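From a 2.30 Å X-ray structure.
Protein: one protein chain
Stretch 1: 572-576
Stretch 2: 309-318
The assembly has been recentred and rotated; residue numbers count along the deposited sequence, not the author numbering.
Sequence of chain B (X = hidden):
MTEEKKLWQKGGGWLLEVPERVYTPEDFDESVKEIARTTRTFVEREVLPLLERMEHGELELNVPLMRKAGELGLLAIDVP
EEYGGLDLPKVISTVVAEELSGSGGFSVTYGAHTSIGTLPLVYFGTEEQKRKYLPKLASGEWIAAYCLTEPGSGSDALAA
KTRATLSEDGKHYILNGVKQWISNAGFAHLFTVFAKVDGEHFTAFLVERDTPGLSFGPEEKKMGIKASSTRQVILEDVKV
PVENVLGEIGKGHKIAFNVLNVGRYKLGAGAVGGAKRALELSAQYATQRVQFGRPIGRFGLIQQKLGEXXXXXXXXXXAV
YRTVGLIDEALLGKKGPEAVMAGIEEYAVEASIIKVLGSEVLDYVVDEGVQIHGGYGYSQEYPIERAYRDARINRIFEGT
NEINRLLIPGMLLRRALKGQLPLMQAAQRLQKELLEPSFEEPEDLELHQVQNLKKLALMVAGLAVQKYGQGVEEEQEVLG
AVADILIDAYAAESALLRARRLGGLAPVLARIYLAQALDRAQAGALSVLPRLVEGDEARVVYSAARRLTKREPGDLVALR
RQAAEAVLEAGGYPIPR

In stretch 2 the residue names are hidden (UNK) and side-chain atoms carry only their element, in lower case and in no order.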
ATOM      1  N   GLY B 572       9.438  14.725 -13.582  1.00 34.19           N
ATOM      2  CA  GLY B 572       8.113  14.223 -13.268  1.00 33.09           C
ATOM      3  C   GLY B 572       7.527  13.503 -14.452  1.00 33.41           C
ATOM      4  O   GLY B 572       8.245  12.809 -15.168  1.00 34.71           O
ATOM      5  N   TYR B 573       6.226  13.652 -14.668  1.00 33.22           N
ATOM      6  CA  TYR B 573       5.581  12.990 -15.793  1.00 34.15           C
ATOM      7  C   TYR B 573       6.245  13.496 -17.087  1.00 34.94           C
ATOM      8  O   TYR B 573       6.101  14.658 -17.453  1.00 34.69           O
ATOM      9  CB  TYR B 573       4.080  13.310 -15.781  1.00 33.27           C
ATOM     10  CG  TYR B 573       3.252  12.484 -16.743  1.00 33.27           C
ATOM     11  CD1 TYR B 573       2.399  13.093 -17.660  1.00 31.14           C
ATOM     12  CD2 TYR B 573       3.315  11.089 -16.721  1.00 31.46           C
ATOM     13  CE1 TYR B 573       1.621  12.329 -18.543  1.00 32.29           C
ATOM     14  CE2 TYR B 573       2.542  10.320 -17.592  1.00 31.13           C
ATOM     15  CZ  TYR B 573       1.698  10.941 -18.496  1.00 31.49           C
ATOM     16  OH  TYR B 573       0.918  10.159 -19.314  1.00 31.05           O
ATOM     17  N   PRO B 574       6.977  12.614 -17.797  1.00 36.19           N
ATOM     18  CA  PRO B 574       7.667  12.983 -19.040  1.00 38.46           C
ATOM     19  C   PRO B 574       6.811  13.483 -20.207  1.00 40.39           C
ATOM     20  O   PRO B 574       7.263  14.319 -20.993  1.00 42.65           O
ATOM     21  CB  PRO B 574       8.452  11.717 -19.384  1.00 37.20           C
ATOM     22  CG  PRO B 574       7.571  10.629 -18.875  1.00 37.87           C
ATOM     23  CD  PRO B 574       7.123  11.170 -17.530  1.00 37.40           C
ATOM     24  N   ILE B 575       5.587  12.986 -20.330  1.00 42.33           N
ATOM     25  CA  ILE B 575       4.714  13.417 -21.415  1.00 45.25           C
ATOM     26  C   ILE B 575       4.385  14.900 -21.296  1.00 49.19           C
ATOM     27  O   ILE B 575       3.804  15.335 -20.303  1.00 49.25           O
ATOM     28  CB  ILE B 575       3.396  12.630 -21.440  1.00 43.51           C
ATOM     29  CG1 ILE B 575       3.665  11.170 -21.801  1.00 43.27           C
ATOM     30  CG2 ILE B 575       2.444  13.242 -22.449  1.00 42.81           C
ATOM     31  CD1 ILE B 575       4.437  10.416 -20.757  1.00 44.04           C
ATOM     32  N   PRO B 576       4.739  15.691 -22.321  1.00 53.26           N
ATOM     33  CA  PRO B 576       4.512  17.138 -22.387  1.00 56.18           C
ATOM     34  C   PRO B 576       3.091  17.590 -22.055  1.00 59.09           C
ATOM     35  O   PRO B 576       2.121  16.904 -22.383  1.00 58.47           O
ATOM     36  CB  PRO B 576       4.890  17.476 -23.823  1.00 56.35           C
ATOM     37  CG  PRO B 576       5.958  16.490 -24.125  1.00 55.92           C
ATOM     38  CD  PRO B 576       5.370  15.217 -23.566  1.00 54.27           C
ATOM     39  N   UNK B 309       6.278   3.875 -12.540  1.00 23.83           N
ATOM     40  CA  UNK B 309       5.318   4.921 -12.190  1.00 22.70           C
ATOM     41  C   UNK B 309       4.817   5.671 -13.424  1.00 22.12           C
ATOM     42  O   UNK B 309       3.607   5.823 -13.621  1.00 23.03           O
ATOM     43  s   UNK B 309       7.106   6.504  -8.807  1.00 34.37           S
ATOM     44  c   UNK B 309       5.952   5.914 -11.213  1.00 24.43           C
ATOM     45  c   UNK B 309       8.393   5.448  -8.390  1.00 28.59           C
ATOM     46  c   UNK B 309       6.109   5.388  -9.803  1.00 25.62           C
ATOM     47  N   UNK B 310       5.736   6.140 -14.263  1.00 22.66           N
ATOM     48  CA  UNK B 310       5.358   6.870 -15.473  1.00 23.86           C
ATOM     49  C   UNK B 310       4.535   5.978 -16.396  1.00 24.40           C
ATOM     50  O   UNK B 310       3.589   6.413 -17.031  1.00 26.29           O
ATOM     51  c   UNK B 310       6.602   7.371 -16.196  1.00 23.47           C
ATOM     52  N   UNK B 311       4.879   4.705 -16.456  1.00 25.46           N
ATOM     53  CA  UNK B 311       4.126   3.813 -17.305  1.00 25.53           C
ATOM     54  C   UNK B 311       2.675   3.644 -16.829  1.00 26.11           C
ATOM     55  O   UNK B 311       1.745   3.801 -17.623  1.00 25.53           O
ATOM     56  o   UNK B 311       4.057   1.561 -18.189  1.00 25.84           O
ATOM     57  c   UNK B 311       4.817   2.451 -17.388  1.00 25.05           C
ATOM     58  N   UNK B 312       2.467   3.340 -15.546  1.00 24.35           N
ATOM     59  CA  UNK B 312       1.097   3.154 -15.076  1.00 24.32           C
ATOM     60  C   UNK B 312       0.281   4.442 -15.181  1.00 24.04           C
ATOM     61  O   UNK B 312      -0.895   4.414 -15.521  1.00 25.49           O
ATOM     62  c   UNK B 312       1.552   0.534 -12.307  1.00 27.17           C
ATOM     63  n   UNK B 312       3.437  -2.147 -10.651  1.00 28.79           N
ATOM     64  c   UNK B 312       1.103   2.608 -13.657  1.00 24.28           C
ATOM     65  n   UNK B 312       2.586  -0.422 -11.918  1.00 28.25           N
ATOM     66  c   UNK B 312       2.447  -1.317 -10.944  1.00 30.13           C
ATOM     67  c   UNK B 312       1.944   1.341 -13.521  1.00 25.72           C
ATOM     68  n   UNK B 312       1.302  -1.385 -10.267  1.00 30.74           N
ATOM     69  N   UNK B 313       0.905   5.576 -14.914  1.00 23.85           N
ATOM     70  CA  UNK B 313       0.188   6.835 -15.029  1.00 24.75           C
ATOM     71  C   UNK B 313      -0.256   7.063 -16.483  1.00 25.41           C
ATOM     72  O   UNK B 313      -1.387   7.481 -16.731  1.00 26.13           O
ATOM     73  c   UNK B 313       2.448   8.822 -12.599  1.00 21.79           C
ATOM     74  c   UNK B 313       1.354   7.887 -13.065  1.00 20.44           C
ATOM     75  c   UNK B 313       0.407   9.317 -14.895  1.00 21.03           C
ATOM     76  c   UNK B 313       1.076   8.007 -14.568  1.00 23.82           C
ATOM     77  N   UNK B 314       0.624   6.775 -17.440  1.00 25.67           N
ATOM     78  CA  UNK B 314       0.279   6.952 -18.848  1.00 25.11           C
ATOM     79  C   UNK B 314      -0.915   6.089 -19.239  1.00 24.59           C
ATOM     80  O   UNK B 314      -1.850   6.554 -19.898  1.00 23.91           O
ATOM     81  c   UNK B 314       1.482   6.606 -19.738  1.00 27.20           C
ATOM     82  c   UNK B 314       0.672   5.390 -23.256  1.00 30.02           C
ATOM     83  c   UNK B 314       0.607   7.797 -23.246  1.00 31.74           C
ATOM     84  c   UNK B 314       0.950   7.791 -21.897  1.00 29.23           C
ATOM     85  c   UNK B 314       1.155   6.603 -21.209  1.00 28.48           C
ATOM     86  o   UNK B 314       0.114   6.646 -25.242  1.00 28.13           O
ATOM     87  c   UNK B 314       1.012   5.397 -21.910  1.00 28.68           C
ATOM     88  c   UNK B 314       0.469   6.599 -23.917  1.00 30.94           C
ATOM     89  N   UNK B 315      -0.896   4.829 -18.821  1.00 24.05           N
ATOM     90  CA  UNK B 315      -1.995   3.931 -19.124  1.00 25.33           C
ATOM     91  C   UNK B 315      -3.315   4.462 -18.546  1.00 24.71           C
ATOM     92  O   UNK B 315      -4.300   4.583 -19.273  1.00 25.77           O
ATOM     93  c   UNK B 315      -1.699   2.529 -18.581  1.00 25.93           C
ATOM     94  N   UNK B 316      -3.337   4.786 -17.252  1.00 23.57           N
ATOM     95  CA  UNK B 316      -4.567   5.286 -16.620  1.00 21.70           C
ATOM     96  C   UNK B 316      -5.044   6.579 -17.286  1.00 21.61           C
ATOM     97  O   UNK B 316      -6.227   6.752 -17.562  1.00 21.21           O
ATOM     98  c   UNK B 316      -4.338   5.531 -15.127  1.00 19.23           C
ATOM     99  N   UNK B 317      -4.104   7.483 -17.527  1.00 21.53           N
ATOM    100  CA  UNK B 317      -4.428   8.755 -18.154  1.00 24.28           C
ATOM    101  C   UNK B 317      -5.066   8.527 -19.520  1.00 25.02           C
ATOM    102  O   UNK B 317      -6.031   9.198 -19.876  1.00 25.47           O
ATOM    103  c   UNK B 317      -3.490  11.012 -18.862  1.00 22.47           C
ATOM    104  o   UNK B 317      -1.309  11.075 -19.875  1.00 24.14           O
ATOM    105  c   UNK B 317      -2.276  11.740 -19.427  1.00 23.90           C
ATOM    106  c   UNK B 317      -3.166   9.610 -18.342  1.00 21.25           C
ATOM    107  o   UNK B 317      -2.292  12.987 -19.424  1.00 24.07           O
ATOM    108  N   UNK B 318      -4.519   7.587 -20.285  1.00 25.10           N
ATOM    109  CA  UNK B 318      -5.053   7.325 -21.615  1.00 24.76           C
ATOM    110  C   UNK B 318      -6.446   6.736 -21.534  1.00 26.06           C
ATOM    111  O   UNK B 318      -7.345   7.142 -22.281  1.00 27.60           O
ATOM    112  c   UNK B 318      -4.125   6.375 -22.387  1.00 22.90           C
ATOM    113  o   UNK B 318      -2.842   6.950 -22.591  1.00 22.13           O
TER

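Position 309 opens the helical stretch with four side-chain atoms, two carbons, a sulfur and a terminal carbon in an unbranched chain, and none comes near stretch 1. A thioether of this kind is methionine, M309.

Position 310 carries a single side-chain carbon, 4.1 Å from CD of P574. One carbon means alanine, A310. The small residue sits where the two backbones come close, its CA 6.1 Å from CA of Y573, and the edge of the Y573 ring lies near its carbonyl, CE2 to O of A310 being 4.1 Å.

Position 311 has one carbon and then one oxygen, and its CA-to-CB bond points away from stretch 1. It is serine, S311, with its hydroxyl hydrogen-bonded elsewhere in the structure.

Position 312 shows three carbons, a nitrogen, and a carbon bearing two more nitrogens. This guanidinium on a long stem is arginine, R312, and it takes no part in the contact.

Position 313 has four carbons, forked at the first, with one arm two carbons long. Its CA-to-CB bond points toward stretch 1, and a side-chain carbon lies 3.6 Å from CE2 of Y573. The beta fork with unequal arms makes it isoleucine, I313, and the touching atom is CG2, the shorter arm.

Position 314 has one carbon leading to a six-carbon ring that bears an oxygen. The edge of this ring lies by the Y573 hydroxyl, with one ring carbon 3.5 Å from OH of Y573 and 4.3 Å from CG1 of I575. The residue is tyrosine, Y314, and that carbon is CD1.

Positions 315 and 316 each hold one carbon, and neither touches stretch 1. Both are alanine, A315 and A316.

Position 317 has three carbons, the third carrying two oxygens, one of them 2.5 Å from OH of Y573. A carboxylate on a two-methylene stem is glutamate, E317.

Position 318 has one carbon and one oxygen, without contact to stretch 1. It is serine, S318, whose OG donates to O of Y314 at 2.9 Å, within its own helix.

The contact is organised around one tyrosine. The CA-to-CB bond of Y573 points sideways to the helix, and with chi1 in t the end of the side chain comes nearer, where its hydroxyl donates a very short hydrogen bond to E317, OH to OE2 at 2.5 Å. I313 packs by the ring, while P574 against A310 and I575 against Y314 add apolar contacts. The rule is economical: a polar anchor at the ring's tip, a few apolar contacts beside it and along the stretch, and a small residue where the backbones approach.

Stretch 2 (309-318) MASRIYAAES
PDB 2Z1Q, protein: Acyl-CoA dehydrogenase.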